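Local coordinates for protein arginine N-methyltransferase SFM1 (Saccharomyces cerevisiae, PDB 5C74), which transfers a methyl group from S-adenosyl-L-methionine to an arginine side chain of ribosomal protein S3, leaving it monomethylated, at residues K136-T139 with T140-I144; S13-V16 with I17-S21; T122-P125 with N126-I129; T146-L149 with I150-R154. All coordinates share one frame; numbering follows the deposited sequence.

Contact 1 (K136-T139 with T140-I144); sequences KQMT and TDTAI
T139 occupies the N-cap of helix 140-151, so this contact is a helix start in which one threonine meets several residues of the first turn. T140 opens the helix with its side chain directed away from the preceding residues. D141, next in line, makes the polar contact. The hydroxyl T139 OG1 donates to D141 OD1 at 2.7 Å, coming from above the carboxylate plane. T139 OG1 (chi1 65°) and D141 CG (chi1 63°) both stand between their own backbone N and carbonyl carbon, and from there the two side chains cross obliquely where the hydroxyl meets the carboxylate. E19 of helix 14-27 also packs on T139, and its carboxylate sits close to that of D141, like charge beside like charge. T142 follows. Its hydroxyl OG1 is joined through a water to the backbone of T139: the water lies 2.9 Å from T142 OG1 and accepts from T139 N at 2.9 Å. The T142 side chain crosses that of M138 at about a right angle, its methyl CG2 4.0 Å from M138 CB. A143 then closes the first helical hydrogen bond, A143 N to T139 O at 2.9 Å. The extended chain of M138 passes beside this turn, and its sulfur SD rests 3.9 Å from A143 CA.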
ATOM      1  N   LYS A 136      -9.444 -21.796   6.781  1.00 14.79           N
ATOM      2  CA  LYS A 136      -8.119 -21.204   6.613  1.00 16.33           C
ATOM      3  C   LYS A 136      -8.158 -19.894   5.845  1.00 17.47           C
ATOM      4  O   LYS A 136      -8.851 -19.768   4.834  1.00 14.95           O
ATOM      5  CB  LYS A 136      -7.179 -22.196   5.932  1.00 21.61           C
ATOM      6  CG  LYS A 136      -6.800 -23.346   6.883  1.00 29.08           C
ATOM      7  CD  LYS A 136      -5.567 -24.099   6.441  1.00 36.14           C
ATOM      8  CE  LYS A 136      -5.066 -24.990   7.581  1.00 30.07           C
ATOM      9  NZ  LYS A 136      -6.193 -25.676   8.267  1.00 25.78           N
ATOM     10  N   GLN A 137      -7.401 -18.921   6.337  1.00 14.19           N
ATOM     11  CA  GLN A 137      -7.311 -17.624   5.671  1.00 16.81           C
ATOM     12  C   GLN A 137      -6.840 -17.745   4.227  1.00 15.03           C
ATOM     13  O   GLN A 137      -5.942 -18.544   3.908  1.00 18.09           O
ATOM     14  CB  GLN A 137      -6.365 -16.692   6.443  1.00 21.05           C
ATOM     15  CG  GLN A 137      -6.464 -15.240   5.976  1.00 37.77           C
ATOM     16  CD  GLN A 137      -5.929 -14.254   6.995  1.00 48.97           C
ATOM     17  OE1 GLN A 137      -4.800 -14.386   7.475  1.00 44.40           O
ATOM     18  NE2 GLN A 137      -6.743 -13.257   7.336  1.00 52.87           N
ATOM     19  N   MET A 138      -7.461 -16.941   3.369  1.00 13.97           N
ATOM     20  CA  MET A 138      -7.124 -16.826   1.958  1.00 12.21           C
ATOM     21  C   MET A 138      -6.764 -15.390   1.625  1.00 14.44           C
ATOM     22  O   MET A 138      -7.279 -14.464   2.265  1.00 14.03           O
ATOM     23  CB  MET A 138      -8.313 -17.241   1.075  1.00 12.50           C
ATOM     24  CG  MET A 138      -8.846 -18.673   1.306  1.00 16.55           C
ATOM     25  SD  MET A 138     -10.417 -18.938   0.376  1.00  9.58           S
ATOM     26  CE  MET A 138     -10.333 -20.734   0.272  1.00 20.76           C
ATOM     27  N   THR A 139      -5.934 -15.194   0.603  1.00 12.75           N
ATOM     28  CA  THR A 139      -5.791 -13.868   0.021  1.00 11.97           C
ATOM     29  C   THR A 139      -7.127 -13.468  -0.597  1.00 17.27           C
ATOM     30  O   THR A 139      -7.984 -14.309  -0.909  1.00 13.44           O
ATOM     31  CB  THR A 139      -4.680 -13.787  -1.063  1.00 13.26           C
ATOM     32  OG1 THR A 139      -5.033 -14.606  -2.192  1.00 13.83           O
ATOM     33  CG2 THR A 139      -3.310 -14.248  -0.493  1.00 13.84           C
ATOM     34  N   THR A 140      -7.312 -12.170  -0.778  1.00 12.52           N
ATOM     35  CA  THR A 140      -8.588 -11.709  -1.283  1.00 12.24           C
ATOM     36  C   THR A 140      -8.879 -12.248  -2.683  1.00 14.29           C
ATOM     37  O   THR A 140     -10.007 -12.660  -2.972  1.00 15.67           O
ATOM     38  CB  THR A 140      -8.638 -10.195  -1.294  1.00 17.64           C
ATOM     39  OG1 THR A 140      -8.303  -9.734   0.014  1.00 19.37           O
ATOM     40  CG2 THR A 140     -10.050  -9.733  -1.649  1.00 16.24           C
ATOM     41  N   ASP A 141      -7.877 -12.264  -3.555  1.00 11.88           N
ATOM     42  CA  ASP A 141      -8.111 -12.787  -4.904  1.00 13.86           C
ATOM     43  C   ASP A 141      -8.435 -14.281  -4.889  1.00 17.17           C
ATOM     44  O   ASP A 141      -9.234 -14.750  -5.700  1.00 15.58           O
ATOM     45  CB  ASP A 141      -6.918 -12.525  -5.810  1.00 15.22           C
ATOM     46  CG  ASP A 141      -5.675 -13.218  -5.336  1.00 27.68           C
ATOM     47  OD1 ASP A 141      -5.192 -12.859  -4.242  1.00 25.54           O
ATOM     48  OD2 ASP A 141      -5.179 -14.109  -6.058  1.00 25.05           O
ATOM     49  N   THR A 142      -7.833 -15.023  -3.964  1.00 11.53           N
ATOM     50  CA  THR A 142      -8.145 -16.453  -3.820  1.00 10.77           C
ATOM     51  C   THR A 142      -9.588 -16.644  -3.315  1.00 13.62           C
ATOM     52  O   THR A 142     -10.324 -17.527  -3.794  1.00 14.58           O
ATOM     53  CB  THR A 142      -7.179 -17.157  -2.850  1.00 12.14           C
ATOM     54  OG1 THR A 142      -5.860 -17.174  -3.411  1.00 16.14           O
ATOM     55  CG2 THR A 142      -7.634 -18.599  -2.631  1.00 12.87           C
ATOM     56  N   ALA A 143      -9.990 -15.809  -2.357  1.00 13.09           N
ATOM     57  CA  ALA A 143     -11.333 -15.889  -1.789  1.00 13.05           C
ATOM     58  C   ALA A 143     -12.370 -15.627  -2.871  1.00 14.99           C
ATOM     59  O   ALA A 143     -13.408 -16.292  -2.920  1.00 10.64           O
ATOM     60  CB  ALA A 143     -11.511 -14.901  -0.640  1.00 15.84           C
ATOM     61  N   ILE A 144     -12.085 -14.655  -3.729  1.00 10.10           N
ATOM     62  CA  ILE A 144     -12.991 -14.333  -4.818  1.00  9.69           C
ATOM     63  C   ILE A 144     -13.004 -15.465  -5.841  1.00 15.95           C
ATOM     64  O   ILE A 144     -14.072 -15.848  -6.310  1.00 12.64           O
ATOM     65  CB  ILE A 144     -12.626 -12.986  -5.467  1.00  9.37           C
ATOM     66  CG1 ILE A 144     -12.957 -11.875  -4.459  1.00 12.03           C
ATOM     67  CG2 ILE A 144     -13.396 -12.792  -6.803  1.00 14.63           C
ATOM     68  CD1 ILE A 144     -12.710 -10.471  -4.944  1.00 16.64           C
TER
HETATM   69  O   HOH W   1      -4.678 -17.379  -0.748  1.00 14.28           O

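Contact 2 (S13-V16 with I17-S21); sequences SEWV and ILEYS
Residues 13-21 form the opening turns of helix 14-27, the helix of the beta-alpha-beta unit between strands 2-6 and 32-35, and I17, L18, E19 and Y20 each give their N-H to the carbonyl four residues earlier. S13 is the N-cap: its OG accepts from V16 N at 3.2 Å. One turn on, V16 and Y20 run side by side. V16 CG1, anti to the backbone N (chi1 163°), lies over one face of the Y20 ring in a CH-pi contact, 3.6 Å from the centroid. Y20 OH reaches further, to a hydrogen bond with H7 ND1. A leucine in place of Y20 would probably leave V16 CG1 without an aromatic face and H7 ND1 without its hydroxyl partner. E14 bends back at chi2, bringing OE2 to 3.9 Å from L18 CD2, while its OE1 makes a salt bridge with R49. W15 packs on M196 and L199 of helix 196-205. The E19 carboxylate stands at the edge of the indole, turned 79° against the ring plane, with E19 OE1 3.5 Å from W15 CZ3.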
ATOM      1  N   SER A  13      -0.590  -0.841  -1.557  1.00 12.54           N
ATOM      2  CA  SER A  13       0.696  -1.525  -1.627  1.00 18.13           C
ATOM      3  C   SER A  13       0.825  -2.268  -2.953  1.00 16.62           C
ATOM      4  O   SER A  13      -0.176  -2.571  -3.603  1.00 15.02           O
ATOM      5  CB  SER A  13       0.839  -2.491  -0.473  1.00 21.06           C
ATOM      6  OG  SER A  13      -0.061  -3.566  -0.657  1.00 20.14           O
ATOM      7  N   GLU A  14       2.053  -2.563  -3.358  1.00 16.76           N
ATOM      8  CA  GLU A  14       2.258  -3.207  -4.642  1.00 18.16           C
ATOM      9  C   GLU A  14       1.561  -4.565  -4.685  1.00 16.08           C
ATOM     10  O   GLU A  14       0.934  -4.903  -5.693  1.00 14.19           O
ATOM     11  CB  GLU A  14       3.757  -3.345  -4.939  1.00 21.73           C
ATOM     12  CG  GLU A  14       4.077  -3.973  -6.286  1.00 20.81           C
ATOM     13  CD  GLU A  14       3.587  -3.155  -7.482  1.00 28.56           C
ATOM     14  OE1 GLU A  14       3.287  -1.944  -7.329  1.00 22.61           O
ATOM     15  OE2 GLU A  14       3.508  -3.737  -8.586  1.00 28.66           O
ATOM     16  N   TRP A  15       1.614  -5.327  -3.592  1.00 12.40           N
ATOM     17  CA  TRP A  15       0.983  -6.646  -3.620  1.00 11.81           C
ATOM     18  C   TRP A  15      -0.537  -6.511  -3.703  1.00 17.30           C
ATOM     19  O   TRP A  15      -1.188  -7.313  -4.386  1.00 13.70           O
ATOM     20  CB  TRP A  15       1.390  -7.509  -2.408  1.00 15.70           C
ATOM     21  CG  TRP A  15       0.961  -7.029  -1.040  1.00 13.35           C
ATOM     22  CD1 TRP A  15       1.693  -6.276  -0.161  1.00 19.96           C
ATOM     23  CD2 TRP A  15      -0.279  -7.315  -0.384  1.00 16.09           C
ATOM     24  NE1 TRP A  15       0.976  -6.070   0.998  1.00 16.74           N
ATOM     25  CE2 TRP A  15      -0.237  -6.705   0.887  1.00 16.97           C
ATOM     26  CE3 TRP A  15      -1.432  -8.027  -0.753  1.00 17.69           C
ATOM     27  CZ2 TRP A  15      -1.294  -6.783   1.794  1.00 20.23           C
ATOM     28  CZ3 TRP A  15      -2.485  -8.111   0.155  1.00 19.50           C
ATOM     29  CH2 TRP A  15      -2.406  -7.486   1.409  1.00 20.89           C
ATOM     30  N   VAL A  16      -1.096  -5.489  -3.056  1.00 11.34           N
ATOM     31  CA  VAL A  16      -2.542  -5.227  -3.163  1.00 13.01           C
ATOM     32  C   VAL A  16      -2.938  -4.842  -4.595  1.00 13.14           C
ATOM     33  O   VAL A  16      -3.974  -5.275  -5.121  1.00 14.37           O
ATOM     34  CB  VAL A  16      -2.985  -4.106  -2.188  1.00 13.55           C
ATOM     35  CG1 VAL A  16      -4.338  -3.553  -2.567  1.00 16.78           C
ATOM     36  CG2 VAL A  16      -3.011  -4.610  -0.749  1.00 17.09           C
ATOM     37  N   ILE A  17      -2.107  -4.038  -5.246  1.00 10.89           N
ATOM     38  CA  ILE A  17      -2.380  -3.669  -6.641  1.00 11.02           C
ATOM     39  C   ILE A  17      -2.376  -4.912  -7.530  1.00 16.44           C
ATOM     40  O   ILE A  17      -3.232  -5.070  -8.406  1.00 14.60           O
ATOM     41  CB  ILE A  17      -1.356  -2.644  -7.159  1.00 11.46           C
ATOM     42  CG1 ILE A  17      -1.546  -1.310  -6.415  1.00 11.42           C
ATOM     43  CG2 ILE A  17      -1.504  -2.450  -8.681  1.00 16.94           C
ATOM     44  CD1 ILE A  17      -0.407  -0.277  -6.674  1.00 12.40           C
ATOM     45  N   LEU A  18      -1.430  -5.812  -7.296  1.00 14.28           N
ATOM     46  CA  LEU A  18      -1.399  -7.036  -8.081  1.00 14.71           C
ATOM     47  C   LEU A  18      -2.639  -7.887  -7.807  1.00 13.32           C
ATOM     48  O   LEU A  18      -3.213  -8.457  -8.747  1.00 13.05           O
ATOM     49  CB  LEU A  18      -0.128  -7.841  -7.797  1.00 15.99           C
ATOM     50  CG  LEU A  18       1.179  -7.130  -8.166  1.00 17.87           C
ATOM     51  CD1 LEU A  18       2.369  -8.063  -7.863  1.00 19.61           C
ATOM     52  CD2 LEU A  18       1.165  -6.738  -9.638  1.00 16.06           C
ATOM     53  N   GLU A  19      -3.050  -7.973  -6.538  1.00 12.18           N
ATOM     54  CA  GLU A  19      -4.246  -8.758  -6.201  1.00 12.00           C
ATOM     55  C   GLU A  19      -5.508  -8.158  -6.786  1.00 14.50           C
ATOM     56  O   GLU A  19      -6.324  -8.879  -7.381  1.00 13.47           O
ATOM     57  CB  GLU A  19      -4.392  -8.912  -4.689  1.00 15.41           C
ATOM     58  CG  GLU A  19      -3.285  -9.804  -4.122  1.00 20.10           C
ATOM     59  CD  GLU A  19      -3.577 -10.354  -2.727  1.00 27.98           C
ATOM     60  OE1 GLU A  19      -4.554  -9.905  -2.069  1.00 26.64           O
ATOM     61  OE2 GLU A  19      -2.816 -11.258  -2.307  1.00 22.31           O
ATOM     62  N   TYR A  20      -5.685  -6.851  -6.628  1.00 12.66           N
ATOM     63  CA  TYR A  20      -6.859  -6.196  -7.225  1.00 13.97           C
ATOM     64  C   TYR A  20      -6.876  -6.335  -8.747  1.00 17.29           C
ATOM     65  O   TYR A  20      -7.941  -6.521  -9.340  1.00 12.86           O
ATOM     66  CB  TYR A  20      -6.912  -4.711  -6.846  1.00 10.21           C
ATOM     67  CG  TYR A  20      -7.269  -4.441  -5.399  1.00 14.50           C
ATOM     68  CD1 TYR A  20      -7.656  -5.467  -4.532  1.00 17.53           C
ATOM     69  CD2 TYR A  20      -7.242  -3.144  -4.898  1.00 12.29           C
ATOM     70  CE1 TYR A  20      -7.978  -5.193  -3.209  1.00 23.83           C
ATOM     71  CE2 TYR A  20      -7.557  -2.871  -3.591  1.00 11.77           C
ATOM     72  CZ  TYR A  20      -7.933  -3.881  -2.753  1.00 17.64           C
ATOM     73  OH  TYR A  20      -8.244  -3.552  -1.458  1.00 16.31           O
ATOM     74  N   SER A  21      -5.705  -6.226  -9.381  1.00 13.24           N
ATOM     75  CA  SER A  21      -5.619  -6.371 -10.827  1.00 15.25           C
ATOM     76  C   SER A  21      -6.080  -7.756 -11.244  1.00 13.25           C
ATOM     77  O   SER A  21      -6.787  -7.899 -12.238  1.00 14.42           O
ATOM     78  CB  SER A  21      -4.192  -6.140 -11.332  1.00 16.54           C
ATOM     79  OG  SER A  21      -3.778  -4.815 -11.056  1.00 16.54           O
TER

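Contact 3 (T122-P125 with N126-I129); sequences TAYP and NLLI
Y124 and L127 are the two ends of a type I beta turn that takes the chain from helix 116-123 into strand 128-131, an edge strand of the parallel sheet within this chain. The defining hydrogen bond runs from L127 N to Y124 O at 3.0 Å. The donor lies above the carbonyl plane, with a C=O...N angle of 124°. P125 and N126 fill the two corner positions; the proline ring holds phi of P125 at -66°, a value the first corner needs.

Two waters extend this polar framework into the strand. One donates to Y124 O at 2.6 Å and accepts from L128 N at 2.9 Å, so Y124 O is gripped by a water as well as by L127 N. The other lies farther along and donates to both P125 O, at 3.0 Å, and L128 O, at 2.9 Å, bridging two carbonyls that could not bond to each other directly. At the far end of the tyrosine, Y124 OH is hydrogen-bonded to D61.

The apolar part is small and sits beside the turn. Y124 CB meets L127 CB at 3.7 Å. Beyond this, L127 packs on V80 of the neighbouring strand 80-83. The L127 side chain, its CG opposite the backbone N (chi1 180°), also brings its CD2 back beside the tyrosine, where L127 CD2 settles 3.9 Å from Y124 CB.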
ATOM      1  N   THR A 122     -24.259  -3.668  13.072  1.00 15.40           N
ATOM      2  CA  THR A 122     -24.920  -2.707  13.932  1.00 15.74           C
ATOM      3  C   THR A 122     -25.445  -1.517  13.110  1.00 23.49           C
ATOM      4  O   THR A 122     -26.522  -0.974  13.396  1.00 22.10           O
ATOM      5  CB  THR A 122     -23.966  -2.196  15.040  1.00 21.10           C
ATOM      6  OG1 THR A 122     -23.555  -3.308  15.857  1.00 20.14           O
ATOM      7  CG2 THR A 122     -24.656  -1.158  15.914  1.00 21.18           C
ATOM      8  N   ALA A 123     -24.689  -1.108  12.097  1.00 16.53           N
ATOM      9  CA  ALA A 123     -25.136  -0.009  11.243  1.00 18.49           C
ATOM     10  C   ALA A 123     -26.324  -0.422  10.377  1.00 21.98           C
ATOM     11  O   ALA A 123     -27.260   0.356  10.187  1.00 19.71           O
ATOM     12  CB  ALA A 123     -23.999   0.487  10.369  1.00 16.36           C
ATOM     13  N   TYR A 124     -26.282  -1.653   9.874  1.00 17.32           N
ATOM     14  CA  TYR A 124     -27.284  -2.162   8.930  1.00 18.28           C
ATOM     15  C   TYR A 124     -27.768  -3.558   9.328  1.00 15.25           C
ATOM     16  O   TYR A 124     -27.436  -4.547   8.667  1.00 16.45           O
ATOM     17  CB  TYR A 124     -26.697  -2.184   7.514  1.00 19.26           C
ATOM     18  CG  TYR A 124     -26.093  -0.851   7.112  1.00 18.88           C
ATOM     19  CD1 TYR A 124     -26.894   0.278   6.993  1.00 19.86           C
ATOM     20  CD2 TYR A 124     -24.728  -0.720   6.856  1.00 18.10           C
ATOM     21  CE1 TYR A 124     -26.352   1.510   6.635  1.00 21.47           C
ATOM     22  CE2 TYR A 124     -24.178   0.513   6.485  1.00 17.19           C
ATOM     23  CZ  TYR A 124     -24.996   1.618   6.382  1.00 22.78           C
ATOM     24  OH  TYR A 124     -24.474   2.846   6.016  1.00 21.39           O
ATOM     25  N   PRO A 125     -28.561  -3.639  10.411  1.00 15.97           N
ATOM     26  CA  PRO A 125     -28.877  -4.953  10.983  1.00 16.20           C
ATOM     27  C   PRO A 125     -29.725  -5.849  10.072  1.00 24.70           C
ATOM     28  O   PRO A 125     -29.673  -7.064  10.239  1.00 23.59           O
ATOM     29  CB  PRO A 125     -29.620  -4.601  12.282  1.00 20.27           C
ATOM     30  CG  PRO A 125     -30.068  -3.195  12.120  1.00 26.82           C
ATOM     31  CD  PRO A 125     -29.045  -2.534  11.254  1.00 19.01           C
ATOM     32  N   ASN A 126     -30.461  -5.273   9.126  1.00 21.37           N
ATOM     33  CA  ASN A 126     -31.249  -6.063   8.172  1.00 25.35           C
ATOM     34  C   ASN A 126     -30.466  -6.536   6.946  1.00 25.46           C
ATOM     35  O   ASN A 126     -30.956  -7.340   6.149  1.00 18.22           O
ATOM     36  CB  ASN A 126     -32.443  -5.248   7.683  1.00 26.97           C
ATOM     37  CG  ASN A 126     -33.377  -4.863   8.797  1.00 38.74           C
ATOM     38  OD1 ASN A 126     -33.600  -5.634   9.729  1.00 41.96           O
ATOM     39  ND2 ASN A 126     -33.939  -3.662   8.708  1.00 40.98           N
ATOM     40  N   LEU A 127     -29.257  -6.024   6.775  1.00 17.34           N
ATOM     41  CA  LEU A 127     -28.591  -6.141   5.474  1.00 19.83           C
ATOM     42  C   LEU A 127     -27.813  -7.441   5.218  1.00 22.65           C
ATOM     43  O   LEU A 127     -27.956  -8.062   4.161  1.00 19.15           O
ATOM     44  CB  LEU A 127     -27.636  -4.957   5.295  1.00 22.00           C
ATOM     45  CG  LEU A 127     -26.850  -4.921   3.992  1.00 17.84           C
ATOM     46  CD1 LEU A 127     -27.794  -4.800   2.811  1.00 19.10           C
ATOM     47  CD2 LEU A 127     -25.832  -3.759   4.021  1.00 19.81           C
ATOM     48  N   LEU A 128     -26.978  -7.843   6.172  1.00 19.42           N
ATOM     49  CA  LEU A 128     -25.937  -8.833   5.892  1.00 13.15           C
ATOM     50  C   LEU A 128     -26.211 -10.225   6.458  1.00 19.11           C
ATOM     51  O   LEU A 128     -26.815 -10.372   7.519  1.00 20.56           O
ATOM     52  CB  LEU A 128     -24.597  -8.340   6.450  1.00 13.66           C
ATOM     53  CG  LEU A 128     -24.206  -6.952   5.952  1.00 18.44           C
ATOM     54  CD1 LEU A 128     -23.217  -6.318   6.903  1.00 18.29           C
ATOM     55  CD2 LEU A 128     -23.620  -7.077   4.574  1.00 16.23           C
ATOM     56  N   ILE A 129     -25.735 -11.233   5.737  1.00 14.86           N
ATOM     57  CA  ILE A 129     -25.751 -12.623   6.193  1.00 15.79           C
ATOM     58  C   ILE A 129     -24.323 -13.158   6.157  1.00 14.43           C
ATOM     59  O   ILE A 129     -23.660 -13.102   5.122  1.00 17.21           O
ATOM     60  CB  ILE A 129     -26.664 -13.507   5.302  1.00 20.65           C
ATOM     61  CG1 ILE A 129     -28.098 -12.964   5.277  1.00 24.05           C
ATOM     62  CG2 ILE A 129     -26.636 -14.966   5.776  1.00 22.62           C
ATOM     63  CD1 ILE A 129     -28.837 -13.125   6.581  1.00 26.18           C
TER
HETATM   64  O   HOH W   2     -26.541  -6.994   8.912  1.00 17.47           O
HETATM   65  O   HOH W   3     -29.369  -9.469   8.553  1.00 29.74           O

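Contact 4 (T146-L149 with I150-R154); sequences TTQL and IIKDR
I150 lies alongside T146, one turn back along helix 140-151, close to where this alpha helix gives out. Its CB stands 3.7 Å from T146 O, the carbonyl that also accepts the hydrogen bond from I150 N. CG1, next along, comes closer still, 3.4 Å from T146 O, because chi1 of -68° sets it beside the backbone N. The chain then runs on extended (chi2 170°), and the tip, CD1, meets the methyl T146 CG2 at 3.9 Å, the two side chains lying parallel and pointing the same way. With an alanine here, T146 CG2 would probably lose the methyl of I150 that lies against it and a gap would open beside the T146 carbonyl. T147 and I151 repeat the arrangement one residue later, CG2 against CG1; T147 also packs on L91 and L133.

Further on, the regular spacing breaks down. Q148 O takes two donors, K152 N at 2.8 Å and, five residues on from itself, D153 N at 3.1 Å, which is wider than an alpha turn. The Q148 side chain crosses that of K152, its NE2 touching K152 CD, while OE1 is hydrogen-bonded to Y3. K152 NZ and D153 OD1 form a salt bridge of 3.0 Å, and D153 OD2 lies against L149 CD2. R154 leaves the helix with positive phi (66°), and its guanidinium turns back edge-on, with R154 NE giving its hydrogen to I151 O at 2.9 Å.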
ATOM      1  N   THR A 146     -12.500 -18.566  -5.197  1.00 13.07           N
ATOM      2  CA  THR A 146     -13.211 -19.633  -4.521  1.00 11.50           C
ATOM      3  C   THR A 146     -14.705 -19.384  -4.563  1.00 15.29           C
ATOM      4  O   THR A 146     -15.485 -20.298  -4.826  1.00 11.84           O
ATOM      5  CB  THR A 146     -12.750 -19.781  -3.064  1.00 14.33           C
ATOM      6  OG1 THR A 146     -11.358 -20.150  -3.039  1.00 12.85           O
ATOM      7  CG2 THR A 146     -13.580 -20.853  -2.355  1.00 14.05           C
ATOM      8  N   THR A 147     -15.100 -18.143  -4.326  1.00 11.74           N
ATOM      9  CA  THR A 147     -16.519 -17.811  -4.342  1.00 14.08           C
ATOM     10  C   THR A 147     -17.124 -18.031  -5.735  1.00 15.78           C
ATOM     11  O   THR A 147     -18.263 -18.510  -5.869  1.00 12.31           O
ATOM     12  CB  THR A 147     -16.735 -16.365  -3.871  1.00 10.77           C
ATOM     13  OG1 THR A 147     -16.328 -16.264  -2.498  1.00 16.16           O
ATOM     14  CG2 THR A 147     -18.228 -15.996  -3.994  1.00 15.02           C
ATOM     15  N   GLN A 148     -16.362 -17.694  -6.772  1.00 11.99           N
ATOM     16  CA  GLN A 148     -16.810 -17.921  -8.143  1.00 12.07           C
ATOM     17  C   GLN A 148     -17.024 -19.412  -8.412  1.00 11.67           C
ATOM     18  O   GLN A 148     -18.007 -19.815  -9.038  1.00 12.26           O
ATOM     19  CB  GLN A 148     -15.799 -17.340  -9.141  1.00 13.64           C
ATOM     20  CG  GLN A 148     -15.749 -15.829  -9.134  1.00 13.05           C
ATOM     21  CD  GLN A 148     -16.898 -15.228  -9.916  1.00 17.76           C
ATOM     22  OE1 GLN A 148     -17.882 -14.764  -9.341  1.00 15.75           O
ATOM     23  NE2 GLN A 148     -16.784 -15.249 -11.235  1.00 17.09           N
ATOM     24  N   LEU A 149     -16.089 -20.230  -7.959  1.00 10.47           N
ATOM     25  CA  LEU A 149     -16.199 -21.671  -8.156  1.00 14.13           C
ATOM     26  C   LEU A 149     -17.468 -22.208  -7.494  1.00 15.58           C
ATOM     27  O   LEU A 149     -18.165 -23.067  -8.048  1.00 13.82           O
ATOM     28  CB  LEU A 149     -14.948 -22.378  -7.593  1.00 11.78           C
ATOM     29  CG  LEU A 149     -13.640 -22.121  -8.357  1.00 13.98           C
ATOM     30  CD1 LEU A 149     -12.406 -22.602  -7.562  1.00 10.96           C
ATOM     31  CD2 LEU A 149     -13.719 -22.834  -9.694  1.00 15.75           C
ATOM     32  N   ILE A 150     -17.776 -21.685  -6.311  1.00 14.63           N
ATOM     33  CA  ILE A 150     -18.915 -22.181  -5.533  1.00 11.67           C
ATOM     34  C   ILE A 150     -20.242 -21.671  -6.100  1.00 16.79           C
ATOM     35  O   ILE A 150     -21.176 -22.444  -6.313  1.00 13.43           O
ATOM     36  CB  ILE A 150     -18.780 -21.768  -4.042  1.00 16.08           C
ATOM     37  CG1 ILE A 150     -17.606 -22.497  -3.393  1.00 12.55           C
ATOM     38  CG2 ILE A 150     -20.041 -22.064  -3.254  1.00 13.18           C
ATOM     39  CD1 ILE A 150     -17.254 -21.958  -1.996  1.00 15.42           C
ATOM     40  N   ILE A 151     -20.299 -20.375  -6.395  1.00 12.93           N
ATOM     41  CA  ILE A 151     -21.545 -19.706  -6.728  1.00 12.87           C
ATOM     42  C   ILE A 151     -21.831 -19.753  -8.229  1.00 15.87           C
ATOM     43  O   ILE A 151     -22.966 -20.002  -8.656  1.00 16.48           O
ATOM     44  CB  ILE A 151     -21.518 -18.241  -6.229  1.00 14.05           C
ATOM     45  CG1 ILE A 151     -21.441 -18.207  -4.698  1.00 17.64           C
ATOM     46  CG2 ILE A 151     -22.755 -17.482  -6.671  1.00 22.76           C
ATOM     47  CD1 ILE A 151     -22.683 -18.758  -3.992  1.00 18.63           C
ATOM     48  N   LYS A 152     -20.800 -19.529  -9.035  1.00 12.87           N
ATOM     49  CA  LYS A 152     -20.984 -19.544 -10.483  1.00 12.56           C
ATOM     50  C   LYS A 152     -20.920 -20.956 -11.041  1.00 12.48           C
ATOM     51  O   LYS A 152     -21.814 -21.366 -11.785  1.00 15.57           O
ATOM     52  CB  LYS A 152     -19.947 -18.653 -11.172  1.00 15.29           C
ATOM     53  CG  LYS A 152     -19.935 -18.786 -12.694  1.00 17.43           C
ATOM     54  CD  LYS A 152     -18.962 -17.789 -13.317  1.00 20.45           C
ATOM     55  CE  LYS A 152     -18.464 -18.289 -14.671  1.00 20.96           C
ATOM     56  NZ  LYS A 152     -17.372 -19.281 -14.503  1.00 22.20           N
ATOM     57  N   ASP A 153     -19.881 -21.710 -10.688  1.00 13.51           N
ATOM     58  CA  ASP A 153     -19.701 -23.042 -11.258  1.00 15.70           C
ATOM     59  C   ASP A 153     -20.397 -24.139 -10.454  1.00 15.55           C
ATOM     60  O   ASP A 153     -20.486 -25.271 -10.922  1.00 15.41           O
ATOM     61  CB  ASP A 153     -18.213 -23.382 -11.372  1.00 16.70           C
ATOM     62  CG  ASP A 153     -17.500 -22.526 -12.411  1.00 20.38           C
ATOM     63  OD1 ASP A 153     -18.193 -21.870 -13.229  1.00 20.95           O
ATOM     64  OD2 ASP A 153     -16.252 -22.513 -12.409  1.00 17.95           O
ATOM     65  N   ARG A 154     -20.851 -23.796  -9.249  1.00 13.29           N
ATOM     66  CA  ARG A 154     -21.602 -24.718  -8.382  1.00 13.66           C
ATOM     67  C   ARG A 154     -20.738 -25.882  -7.928  1.00 20.31           C
ATOM     68  O   ARG A 154     -21.204 -27.025  -7.785  1.00 17.29           O
ATOM     69  CB  ARG A 154     -22.870 -25.227  -9.088  1.00 15.60           C
ATOM     70  CG  ARG A 154     -23.829 -24.113  -9.506  1.00 18.05           C
ATOM     71  CD  ARG A 154     -24.184 -23.159  -8.362  1.00 16.55           C
ATOM     72  NE  ARG A 154     -24.963 -22.028  -8.864  1.00 17.78           N
ATOM     73  CZ  ARG A 154     -26.283 -22.032  -9.037  1.00 19.81           C
ATOM     74  NH1 ARG A 154     -26.999 -23.115  -8.740  1.00 18.54           N
ATOM     75  NH2 ARG A 154     -26.885 -20.950  -9.518  1.00 17.32           N
TER

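Overall arrangement
Along the chain the order is contact 2, contact 3, contact 1, contact 4, all within the SPOUT-family domain. Contacts 1 and 4 mark the two ends of one helix, 140-151, with centres about 13 Å apart, and M138 of the first packs on T146 of the second. Contact 2, on helix 14-27, lies equally far from contact 1 and touches it through E19, against T139 and D141. These touching contacts join the starts of helices 14-27 and 140-151 where the second subunit approaches, its tag residue E206 coming near both, whereas contact 3, its centre about 29 Å from that of contact 2, belongs to the far edge of the parallel sheet; strand 128-131 leads inward to contact 1.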